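Local coordinates for protein cytolethal distending toxin subunit A (Haemophilus ducreyi, PDB 1SR4) that forms, probably together with CdtC, the lectin-like heterodimer needed to deliver the genotoxic subunit CdtB of a tripartite cytotoxin into host cells, at residues Q91-P103 with R111-A123. Numbering follows the deposited sequence.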
loop_
_atom_site.group_PDB
_atom_site.type_symbol
_atom_site.label_atom_id
_atom_site.label_comp_id
_atom_site.label_asym_id
_atom_site.label_seq_id
_atom_site.Cartn_x
_atom_site.Cartn_y
_atom_site.Cartn_z
ATOM N N GLN A 91 -24.539 0.364 12.733
ATOM C CA GLN A 91 -24.244 1.792 12.855
ATOM C C GLN A 91 -24.150 2.275 14.301
ATOM O O GLN A 91 -23.364 3.163 14.612
ATOM C CB GLN A 91 -25.293 2.624 12.114
ATOM C CG GLN A 91 -25.330 2.348 10.629
ATOM C CD GLN A 91 -26.437 1.408 10.266
ATOM O OE1 GLN A 91 -26.738 0.446 11.008
ATOM N NE2 GLN A 91 -27.057 1.657 9.124
ATOM N N ASP A 92 -24.929 1.668 15.185
ATOM C CA ASP A 92 -24.933 2.071 16.582
ATOM C C ASP A 92 -23.724 1.564 17.354
ATOM O O ASP A 92 -23.548 1.940 18.500
ATOM C CB ASP A 92 -26.226 1.598 17.252
ATOM C CG ASP A 92 -26.430 0.083 17.140
ATOM O OD1 ASP A 92 -26.057 -0.501 16.102
ATOM O OD2 ASP A 92 -26.984 -0.521 18.077
ATOM N N PHE A 93 -22.895 0.712 16.745
ATOM C CA PHE A 93 -21.699 0.198 17.440
ATOM C C PHE A 93 -20.630 1.280 17.581
ATOM O O PHE A 93 -19.853 1.280 18.528
ATOM C CB PHE A 93 -21.067 -0.976 16.686
ATOM C CG PHE A 93 -21.810 -2.282 16.817
ATOM C CD1 PHE A 93 -23.203 -2.314 16.897
ATOM C CD2 PHE A 93 -21.116 -3.489 16.730
ATOM C CE1 PHE A 93 -23.890 -3.524 16.876
ATOM C CE2 PHE A 93 -21.793 -4.704 16.705
ATOM C CZ PHE A 93 -23.186 -4.722 16.776
ATOM N N GLY A 94 -20.563 2.195 16.625
ATOM C CA GLY A 94 -19.552 3.228 16.735
ATOM C C GLY A 94 -18.137 2.703 16.498
ATOM O O GLY A 94 -17.922 1.691 15.810
ATOM N N ASN A 95 -17.165 3.377 17.090
ATOM C CA ASN A 95 -15.759 3.038 16.889
ATOM C C ASN A 95 -15.215 1.724 17.487
ATOM O O ASN A 95 -14.001 1.462 17.393
ATOM C CB ASN A 95 -14.889 4.231 17.329
ATOM C CG ASN A 95 -15.219 5.516 16.566
ATOM O OD1 ASN A 95 -15.912 5.493 15.541
ATOM N ND2 ASN A 95 -14.708 6.649 17.059
ATOM N N ILE A 96 -16.074 0.897 18.092
ATOM C CA ILE A 96 -15.596 -0.379 18.621
ATOM C C ILE A 96 -15.358 -1.318 17.421
ATOM O O ILE A 96 -14.840 -2.436 17.569
ATOM C CB ILE A 96 -16.619 -1.056 19.563
ATOM C CG1 ILE A 96 -17.879 -1.451 18.784
ATOM C CG2 ILE A 96 -16.951 -0.123 20.726
ATOM C CD1 ILE A 96 -18.884 -2.281 19.605
ATOM N N ARG A 97 -15.739 -0.839 16.234
ATOM C CA ARG A 97 -15.581 -1.603 14.985
ATOM C C ARG A 97 -14.252 -1.338 14.267
ATOM O O ARG A 97 -13.905 -2.044 13.317
ATOM C CB ARG A 97 -16.732 -1.269 14.040
ATOM C CG ARG A 97 -18.097 -1.719 14.560
ATOM C CD ARG A 97 -19.210 -1.189 13.662
ATOM N NE ARG A 97 -19.209 0.271 13.646
ATOM C CZ ARG A 97 -19.895 0.999 12.771
ATOM N NH1 ARG A 97 -20.648 0.403 11.844
ATOM N NH2 ARG A 97 -19.801 2.322 12.796
ATOM N N ASN A 98 -13.515 -0.330 14.729
ATOM C CA ASN A 98 -12.240 0.060 14.132
ATOM C C ASN A 98 -11.049 -0.373 14.960
ATOM O O ASN A 98 -11.098 -0.358 16.181
ATOM C CB ASN A 98 -12.173 1.590 13.935
ATOM C CG ASN A 98 -13.267 2.103 13.033
ATOM O OD1 ASN A 98 -13.533 1.523 11.981
ATOM N ND2 ASN A 98 -13.913 3.197 13.434
ATOM N N TRP A 99 -9.965 -0.720 14.271
ATOM C CA TRP A 99 -8.760 -1.178 14.925
ATOM C C TRP A 99 -7.530 -0.491 14.367
ATOM O O TRP A 99 -7.514 -0.053 13.212
ATOM C CB TRP A 99 -8.583 -2.686 14.711
ATOM C CG TRP A 99 -9.783 -3.510 15.083
ATOM C CD1 TRP A 99 -10.862 -3.795 14.295
ATOM C CD2 TRP A 99 -10.016 -4.151 16.340
ATOM N NE1 TRP A 99 -11.759 -4.582 14.989
ATOM C CE2 TRP A 99 -11.260 -4.818 16.244
ATOM C CE3 TRP A 99 -9.290 -4.228 17.540
ATOM C CZ2 TRP A 99 -11.799 -5.561 17.303
ATOM C CZ3 TRP A 99 -9.827 -4.970 18.599
ATOM C CH2 TRP A 99 -11.071 -5.627 18.467
ATOM N N LYS A 100 -6.503 -0.419 15.205
ATOM C CA LYS A 100 -5.219 0.127 14.825
ATOM C C LYS A 100 -4.314 -1.108 14.712
ATOM O O LYS A 100 -4.144 -1.871 15.668
ATOM C CB LYS A 100 -4.682 1.078 15.898
ATOM C CG LYS A 100 -3.224 1.501 15.668
ATOM C CD LYS A 100 -2.682 2.379 16.812
ATOM C CE LYS A 100 -3.356 3.740 16.832
ATOM N NZ LYS A 100 -2.878 4.636 17.947
ATOM N N MET A 101 -3.756 -1.308 13.533
ATOM C CA MET A 101 -2.873 -2.432 13.268
ATOM C C MET A 101 -1.412 -2.010 13.513
ATOM O O MET A 101 -0.917 -1.091 12.864
ATOM C CB MET A 101 -3.059 -2.842 11.815
ATOM C CG MET A 101 -2.770 -4.261 11.524
ATOM S SD MET A 101 -3.083 -4.657 9.780
ATOM C CE MET A 101 -1.721 -5.614 9.599
ATOM N N GLU A 102 -0.734 -2.682 14.442
ATOM C CA GLU A 102 0.663 -2.385 14.771
ATOM C C GLU A 102 1.523 -3.632 14.716
ATOM O O GLU A 102 1.026 -4.754 14.864
ATOM C CB GLU A 102 0.809 -1.851 16.196
ATOM C CG GLU A 102 -0.201 -0.831 16.610
ATOM C CD GLU A 102 0.037 -0.318 18.024
ATOM O OE1 GLU A 102 0.433 -1.110 18.906
ATOM O OE2 GLU A 102 -0.188 0.885 18.256
ATOM N N PRO A 103 2.839 -3.450 14.505
ATOM C CA PRO A 103 3.712 -4.613 14.466
ATOM C C PRO A 103 3.701 -5.186 15.872
ATOM O O PRO A 103 3.512 -4.455 16.839
ATOM C CB PRO A 103 5.068 -4.013 14.089
ATOM C CG PRO A 103 4.674 -2.917 13.155
ATOM C CD PRO A 103 3.517 -2.277 13.915
ATOM N N ARG A 111 -0.603 -6.926 15.685
ATOM C CA ARG A 111 -1.591 -6.975 16.739
ATOM C C ARG A 111 -2.602 -5.890 16.390
ATOM O O ARG A 111 -2.282 -4.947 15.649
ATOM C CB ARG A 111 -0.962 -6.712 18.087
ATOM C CG ARG A 111 -0.588 -5.286 18.320
ATOM C CD ARG A 111 -0.390 -5.095 19.791
ATOM N NE ARG A 111 -0.040 -3.729 20.145
ATOM C CZ ARG A 111 0.303 -3.364 21.373
ATOM N NH1 ARG A 111 0.331 -4.272 22.340
ATOM N NH2 ARG A 111 0.638 -2.104 21.621
ATOM N N PHE A 112 -3.817 -6.029 16.912
ATOM C CA PHE A 112 -4.904 -5.095 16.631
ATOM C C PHE A 112 -5.464 -4.462 17.899
ATOM O O PHE A 112 -5.980 -5.155 18.775
ATOM C CB PHE A 112 -6.015 -5.831 15.883
ATOM C CG PHE A 112 -5.577 -6.394 14.556
ATOM C CD1 PHE A 112 -5.717 -5.647 13.390
ATOM C CD2 PHE A 112 -4.988 -7.657 14.483
ATOM C CE1 PHE A 112 -5.275 -6.149 12.172
ATOM C CE2 PHE A 112 -4.540 -8.174 13.264
ATOM C CZ PHE A 112 -4.683 -7.418 12.107
ATOM N N VAL A 113 -5.374 -3.140 17.972
ATOM C CA VAL A 113 -5.840 -2.376 19.126
ATOM C C VAL A 113 -7.169 -1.679 18.814
ATOM O O VAL A 113 -7.272 -0.921 17.851
ATOM C CB VAL A 113 -4.783 -1.329 19.505
ATOM C CG1 VAL A 113 -5.119 -0.688 20.875
ATOM C CG2 VAL A 113 -3.401 -2.005 19.538
ATOM N N ASN A 114 -8.183 -1.918 19.634
ATOM C CA ASN A 114 -9.492 -1.308 19.393
ATOM C C ASN A 114 -9.453 0.209 19.517
ATOM O O ASN A 114 -8.896 0.739 20.477
ATOM C CB ASN A 114 -10.526 -1.880 20.360
ATOM C CG ASN A 114 -11.948 -1.591 19.916
ATOM O OD1 ASN A 114 -12.587 -0.643 20.384
ATOM N ND2 ASN A 114 -12.444 -2.402 18.989
ATOM N N GLN A 115 -10.056 0.905 18.554
ATOM C CA GLN A 115 -10.053 2.363 18.576
ATOM C C GLN A 115 -10.748 2.935 19.790
ATOM O O GLN A 115 -10.262 3.875 20.397
ATOM C CB GLN A 115 -10.740 2.954 17.334
ATOM C CG GLN A 115 -10.844 4.467 17.405
ATOM C CD GLN A 115 -11.411 5.093 16.150
ATOM O OE1 GLN A 115 -12.247 4.490 15.461
ATOM N NE2 GLN A 115 -10.980 6.317 15.852
ATOM N N SER A 116 -11.904 2.374 20.112
ATOM C CA SER A 116 -12.706 2.861 21.220
ATOM C C SER A 116 -12.289 2.368 22.588
ATOM O O SER A 116 -12.169 3.156 23.521
ATOM C CB SER A 116 -14.176 2.488 20.997
ATOM O OG SER A 116 -14.965 2.862 22.115
ATOM N N LEU A 117 -12.055 1.064 22.699
ATOM C CA LEU A 117 -11.736 0.462 23.987
ATOM C C LEU A 117 -10.263 0.286 24.345
ATOM O O LEU A 117 -9.940 0.072 25.507
ATOM C CB LEU A 117 -12.454 -0.881 24.095
ATOM C CG LEU A 117 -13.970 -0.817 23.866
ATOM C CD1 LEU A 117 -14.542 -2.240 23.873
ATOM C CD2 LEU A 117 -14.645 0.022 24.956
ATOM N N GLY A 118 -9.376 0.369 23.361
ATOM C CA GLY A 118 -7.964 0.220 23.654
ATOM C C GLY A 118 -7.545 -1.204 23.973
ATOM O O GLY A 118 -6.406 -1.439 24.366
ATOM N N THR A 119 -8.456 -2.157 23.827
ATOM C CA THR A 119 -8.109 -3.556 24.089
ATOM C C THR A 119 -7.555 -4.195 22.806
ATOM O O THR A 119 -7.637 -3.610 21.716
ATOM C CB THR A 119 -9.334 -4.369 24.602
ATOM O OG1 THR A 119 -10.462 -4.150 23.747
ATOM C CG2 THR A 119 -9.710 -3.931 26.019
ATOM N N CYS A 120 -6.995 -5.391 22.934
ATOM C CA CYS A 120 -6.396 -6.089 21.796
ATOM C C CYS A 120 -7.111 -7.363 21.393
ATOM O O CYS A 120 -7.663 -8.074 22.253
ATOM C CB CYS A 120 -4.936 -6.431 22.113
ATOM S SG CYS A 120 -3.821 -5.021 21.872
ATOM N N VAL A 121 -7.085 -7.652 20.087
ATOM C CA VAL A 121 -7.696 -8.864 19.555
ATOM C C VAL A 121 -6.834 -9.979 20.115
ATOM O O VAL A 121 -5.604 -9.864 20.119
ATOM C CB VAL A 121 -7.640 -8.923 18.001
ATOM C CG1 VAL A 121 -7.956 -10.337 17.527
ATOM C CG2 VAL A 121 -8.659 -7.910 17.381
ATOM N N GLU A 122 -7.465 -11.055 20.581
ATOM C CA GLU A 122 -6.718 -12.176 21.166
ATOM C C GLU A 122 -7.324 -13.541 20.802
ATOM O O GLU A 122 -8.534 -13.743 20.931
ATOM C CB GLU A 122 -6.696 -12.033 22.691
ATOM C CG GLU A 122 -5.775 -13.036 23.378
ATOM C CD GLU A 122 -5.660 -12.818 24.873
ATOM O OE1 GLU A 122 -5.570 -11.647 25.317
ATOM O OE2 GLU A 122 -5.640 -13.836 25.608
ATOM N N ALA A 123 -6.491 -14.472 20.340
ATOM C CA ALA A 123 -6.972 -15.802 20.001
ATOM C C ALA A 123 -7.268 -16.501 21.324
ATOM O O ALA A 123 -6.429 -16.503 22.236
ATOM C CB ALA A 123 -5.903 -16.583 19.232
#
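The antiparallel beta hairpin of strands 99-103 and 110-114 pairs Lys100 with Val113 and Glu102 with Arg111 through reciprocal backbone hydrogen bonds. Trp99, Met101, Phe112 and Asn114 occupy the buried face of this ribbon. The Trp99 indole is packed on both faces: Val121 CG2 makes a CH-pi contact 3.6 Å from the centroid of its six-membered ring, while the Asn114 amide stands nearly upright (85°) over the opposite face, near the rim. That amide divides its two atoms: ND2 donates to Ile96 O at 2.8 Å from above the carbonyl plane, and OD1 accepts Leu117 N at 2.9 Å on a lone pair, an Asx motif; a chi1 of -164° turns CG away from the backbone nitrogen. Such hairpins are building units of the ricin-type beta-trefoil, and here Trp99 NE1 hydrogen-bonds Leu71 O of strand 69-73. Asn98, linking turn 95-97 to strand 99-103, donates from ND2 to Gln115 OE1 (2.9 Å), just past the partner strand, and accepts Val199 N at OD1; the Gln115 amide stacks on that of Asn95, planes 16° apart. On the other face, Arg111 meets Glu102 side-on, NE and NH2 each 2.9 Å from OE1, which also salt-bridges Arg261 of the CdtB chain.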